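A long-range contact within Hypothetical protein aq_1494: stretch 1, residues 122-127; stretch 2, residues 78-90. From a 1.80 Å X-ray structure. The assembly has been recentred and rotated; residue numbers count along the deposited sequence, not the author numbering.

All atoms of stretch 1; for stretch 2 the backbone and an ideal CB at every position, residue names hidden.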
# COMPACT_ATOMS: atom_id res chain seq x y z
N VAL A 122 -11.52 13.90 -25.08
CA VAL A 122 -11.79 13.25 -23.80
C VAL A 122 -13.29 13.20 -23.50
O VAL A 122 -13.79 12.19 -23.00
CB VAL A 122 -11.03 13.91 -22.63
CG1 VAL A 122 -11.32 13.17 -21.32
CG2 VAL A 122 -9.54 13.93 -22.92
N LEU A 123 -14.00 14.29 -23.81
CA LEU A 123 -15.46 14.31 -23.69
C LEU A 123 -16.09 13.13 -24.42
O LEU A 123 -17.00 12.48 -23.90
CB LEU A 123 -16.04 15.62 -24.21
CG LEU A 123 -15.66 16.87 -23.40
CD1 LEU A 123 -15.92 18.15 -24.20
CD2 LEU A 123 -16.38 16.91 -22.05
N GLU A 124 -15.57 12.86 -25.63
CA GLU A 124 -16.01 11.74 -26.48
C GLU A 124 -15.94 10.39 -25.74
O GLU A 124 -16.94 9.66 -25.69
CB GLU A 124 -15.21 11.73 -27.81
CG GLU A 124 -15.79 12.70 -28.89
CD GLU A 124 -14.75 13.27 -29.90
OE1 GLU A 124 -13.74 12.59 -30.24
OE2 GLU A 124 -14.96 14.42 -30.37
N VAL A 125 -14.80 10.08 -25.12
CA VAL A 125 -14.68 8.78 -24.43
C VAL A 125 -15.44 8.71 -23.10
O VAL A 125 -15.98 7.67 -22.75
CB VAL A 125 -13.20 8.28 -24.29
CG1 VAL A 125 -12.61 7.97 -25.67
CG2 VAL A 125 -12.34 9.27 -23.52
N LEU A 126 -15.49 9.83 -22.37
CA LEU A 126 -16.25 9.91 -21.12
C LEU A 126 -17.74 9.73 -21.32
O LEU A 126 -18.36 8.92 -20.63
CB LEU A 126 -15.97 11.23 -20.40
CG LEU A 126 -14.59 11.42 -19.77
CD1 LEU A 126 -14.50 12.81 -19.13
CD2 LEU A 126 -14.28 10.30 -18.75
N LYS A 127 -18.31 10.50 -22.26
CA LYS A 127 -19.76 10.56 -22.51
C LYS A 127 -20.46 9.20 -22.45
O LYS A 127 -20.09 8.27 -23.17
CB LYS A 127 -20.04 11.22 -23.87
CG LYS A 127 -20.34 12.73 -23.82
CD LYS A 127 -19.98 13.45 -25.13
CE LYS A 127 -20.45 12.68 -26.39
NZ LYS A 127 -19.87 13.21 -27.69
N UNK A 78 -20.49 4.40 -13.28
CA UNK A 78 -21.38 5.25 -14.09
C UNK A 78 -20.90 6.71 -14.11
O UNK A 78 -20.49 7.22 -13.07
CB UNK A 78 -22.81 5.18 -13.55
N UNK A 79 -20.93 7.36 -15.28
CA UNK A 79 -20.65 8.79 -15.38
C UNK A 79 -21.87 9.53 -14.88
O UNK A 79 -22.98 9.33 -15.37
CB UNK A 79 -20.30 9.20 -16.81
N UNK A 80 -21.65 10.35 -13.86
CA UNK A 80 -22.75 11.02 -13.16
C UNK A 80 -22.91 12.44 -13.62
O UNK A 80 -24.01 12.97 -13.62
CB UNK A 80 -22.53 10.99 -11.65
N UNK A 81 -21.81 13.06 -14.01
CA UNK A 81 -21.81 14.47 -14.36
C UNK A 81 -20.62 14.76 -15.25
O UNK A 81 -19.54 14.19 -15.06
CB UNK A 81 -21.78 15.35 -13.11
N UNK A 82 -20.85 15.62 -16.24
CA UNK A 82 -19.80 16.05 -17.15
C UNK A 82 -20.00 17.52 -17.53
O UNK A 82 -20.94 17.86 -18.25
CB UNK A 82 -19.78 15.17 -18.40
N UNK A 83 -19.11 18.39 -17.04
CA UNK A 83 -19.19 19.83 -17.35
C UNK A 83 -17.98 20.28 -18.14
O UNK A 83 -17.14 19.47 -18.51
CB UNK A 83 -19.31 20.66 -16.07
N UNK A 84 -17.89 21.58 -18.43
CA UNK A 84 -16.75 22.09 -19.17
C UNK A 84 -15.43 21.68 -18.53
O UNK A 84 -14.48 21.28 -19.22
CB UNK A 84 -16.83 23.61 -19.27
N UNK A 85 -15.37 21.74 -17.20
CA UNK A 85 -14.11 21.56 -16.48
C UNK A 85 -13.96 20.27 -15.67
O UNK A 85 -12.84 19.86 -15.39
CB UNK A 85 -13.92 22.75 -15.53
N UNK A 86 -15.08 19.67 -15.26
CA UNK A 86 -15.08 18.56 -14.31
C UNK A 86 -15.94 17.38 -14.76
O UNK A 86 -16.77 17.53 -15.65
CB UNK A 86 -15.57 19.05 -12.95
N UNK A 87 -15.73 16.22 -14.13
CA UNK A 87 -16.63 15.07 -14.27
C UNK A 87 -16.66 14.26 -12.99
O UNK A 87 -15.70 14.31 -12.21
CB UNK A 87 -16.20 14.18 -15.44
N UNK A 88 -17.77 13.55 -12.79
CA UNK A 88 -18.07 12.79 -11.57
C UNK A 88 -18.47 11.37 -11.94
O UNK A 88 -19.37 11.16 -12.76
CB UNK A 88 -19.18 13.46 -10.76
N UNK A 89 -17.76 10.38 -11.36
CA UNK A 89 -18.17 9.00 -11.47
C UNK A 89 -18.85 8.52 -10.21
O UNK A 89 -18.48 8.94 -9.10
CB UNK A 89 -16.97 8.11 -11.79
N UNK A 90 -19.83 7.63 -10.39
CA UNK A 90 -20.39 6.86 -9.29
C UNK A 90 -19.99 5.40 -9.44
O UNK A 90 -19.67 4.93 -10.55
CB UNK A 90 -21.91 7.00 -9.24

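Stretch 1 is a short run of helix, through L126, and it offers stretch 2 mainly leucine: L126 points toward the hairpin, L123 reaches it with the end of its side chain, and K127, though its CA-to-CB points away, brings CG near. No hydrogen bond crosses the contact, so the rules here are those of shape and apolarity.

Position 78 has extended backbone angles and a CB with nothing of stretch 1 within 5.5 Å. Nearly any strand-tolerant residue would do; it is N78, whose ND2 donates to an acceptor on position 80.

Position 79 points its CB toward the backbone at L126, 4.3 Å from L126 O. A medium apolar chain fits, and a donor could also be imagined near that carbonyl. The residue is L79, with chi1 t and chi2 p; its CD2 packs 3.4 Å from L126 O and 4.0 Å from K127 CA, placing a methyl against the L126 carbonyl rather than a polar group.

Positions 80 and 81 are out of reach, and polar residues suit both. E80 uses OE2 to accept from N78 ND2 (2.9 Å) and from position 90; E81 makes no contact with stretch 1.

Position 82 again points toward the helix, its ideal CB 5.3 Å from L123 CD2. That gap asks for a branched or long apolar chain, leucine, isoleucine or methionine. L82 fills it: CD1 lies 3.7 Å from L123 CD2 and 3.6 Å from L126 CD1, and CD2 lies 3.8 Å from K127 CG and also 3.8 Å from L123 CD2.

Positions 83 to 85 carry the chain round the turn, and 86 follows; no CB at these four has stretch 1 within 5.5 Å. At 84 the CB points away from the helix, and 85 is out of its reach, so turn-forming and polar residues are all plausible. The residues are S83, R84, F85 and T86; S83 and T86 share a hydrogen bond between OG and OG1 at 3.2 Å.

Position 87 points toward L126, its ideal CB 4.3 Å from L126 CD1. Aliphatic or aromatic chains would suit. F87, chi1 p, sets a ring face beneath that methyl: L126 CD1 sits 3.8 Å from the F87 ring centroid and 18° off the normal, a CH-pi contact.

Position 88 is out of reach and suits a beta-branched residue; it is T88, whose backbone pairs with E80 and E81.

Position 89 has a sideways CB with nothing of stretch 1 within 5.5 Å, so only a long side chain could reach L126. F89 does, bringing CZ to 3.7 Å from L126 CD2.

Position 90 is remote and free to be polar: S90 OG donates to E80 OE2 at 2.7 Å.

Stretch 2 78-90: NLEELSRFTFTFS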
# COMPACT_ATOMS: atom_id res chain seq x y z
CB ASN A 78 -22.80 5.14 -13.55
CG ASN A 78 -23.82 5.94 -14.41
OD1 ASN A 78 -23.91 5.74 -15.63
ND2 ASN A 78 -24.57 6.84 -13.77
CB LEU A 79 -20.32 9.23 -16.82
CG LEU A 79 -20.01 10.72 -17.07
CD1 LEU A 79 -18.68 11.09 -16.46
CD2 LEU A 79 -20.02 11.07 -18.59
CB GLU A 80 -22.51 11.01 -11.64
CG GLU A 80 -22.80 9.68 -10.96
CD GLU A 80 -24.20 9.16 -11.20
OE1 GLU A 80 -25.09 9.97 -11.55
OE2 GLU A 80 -24.41 7.94 -11.06
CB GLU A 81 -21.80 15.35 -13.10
CG GLU A 81 -22.24 16.80 -13.35
CD GLU A 81 -21.07 17.72 -13.75
OE1 GLU A 81 -19.94 17.21 -13.88
OE2 GLU A 81 -21.29 18.94 -13.95
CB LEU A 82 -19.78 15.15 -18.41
CG LEU A 82 -18.70 15.32 -19.48
CD1 LEU A 82 -17.29 15.03 -18.96
CD2 LEU A 82 -19.01 14.45 -20.72
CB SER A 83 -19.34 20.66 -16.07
OG SER A 83 -18.11 20.78 -15.36
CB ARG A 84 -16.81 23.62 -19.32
CG ARG A 84 -15.85 24.12 -20.37
CD ARG A 84 -15.79 25.64 -20.52
NE ARG A 84 -14.71 25.97 -21.45
CZ ARG A 84 -14.04 27.12 -21.48
NH1 ARG A 84 -14.34 28.09 -20.62
NH2 ARG A 84 -13.07 27.29 -22.36
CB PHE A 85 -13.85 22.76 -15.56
CG PHE A 85 -13.50 24.02 -16.30
CD1 PHE A 85 -12.21 24.21 -16.80
CD2 PHE A 85 -14.45 25.01 -16.50
CE1 PHE A 85 -11.89 25.37 -17.49
CE2 PHE A 85 -14.13 26.17 -17.19
CZ PHE A 85 -12.85 26.35 -17.68
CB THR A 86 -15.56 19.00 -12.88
OG1 THR A 86 -16.98 19.15 -12.86
CG2 THR A 86 -14.88 20.30 -12.42
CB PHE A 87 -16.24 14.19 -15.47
CG PHE A 87 -14.81 13.68 -15.44
CD1 PHE A 87 -14.52 12.41 -14.95
CD2 PHE A 87 -13.77 14.47 -15.95
CE1 PHE A 87 -13.19 11.93 -14.96
CE2 PHE A 87 -12.44 14.01 -15.94
CZ PHE A 87 -12.16 12.73 -15.45
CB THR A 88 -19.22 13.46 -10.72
OG1 THR A 88 -18.82 14.78 -10.38
CG2 THR A 88 -19.51 12.71 -9.42
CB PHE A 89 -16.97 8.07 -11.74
CG PHE A 89 -16.35 8.23 -13.09
CD1 PHE A 89 -17.00 7.79 -14.23
CD2 PHE A 89 -15.07 8.77 -13.21
CE1 PHE A 89 -16.38 7.91 -15.49
CE2 PHE A 89 -14.44 8.89 -14.46
CZ PHE A 89 -15.10 8.48 -15.60
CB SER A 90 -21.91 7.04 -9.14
OG SER A 90 -22.66 6.19 -9.99
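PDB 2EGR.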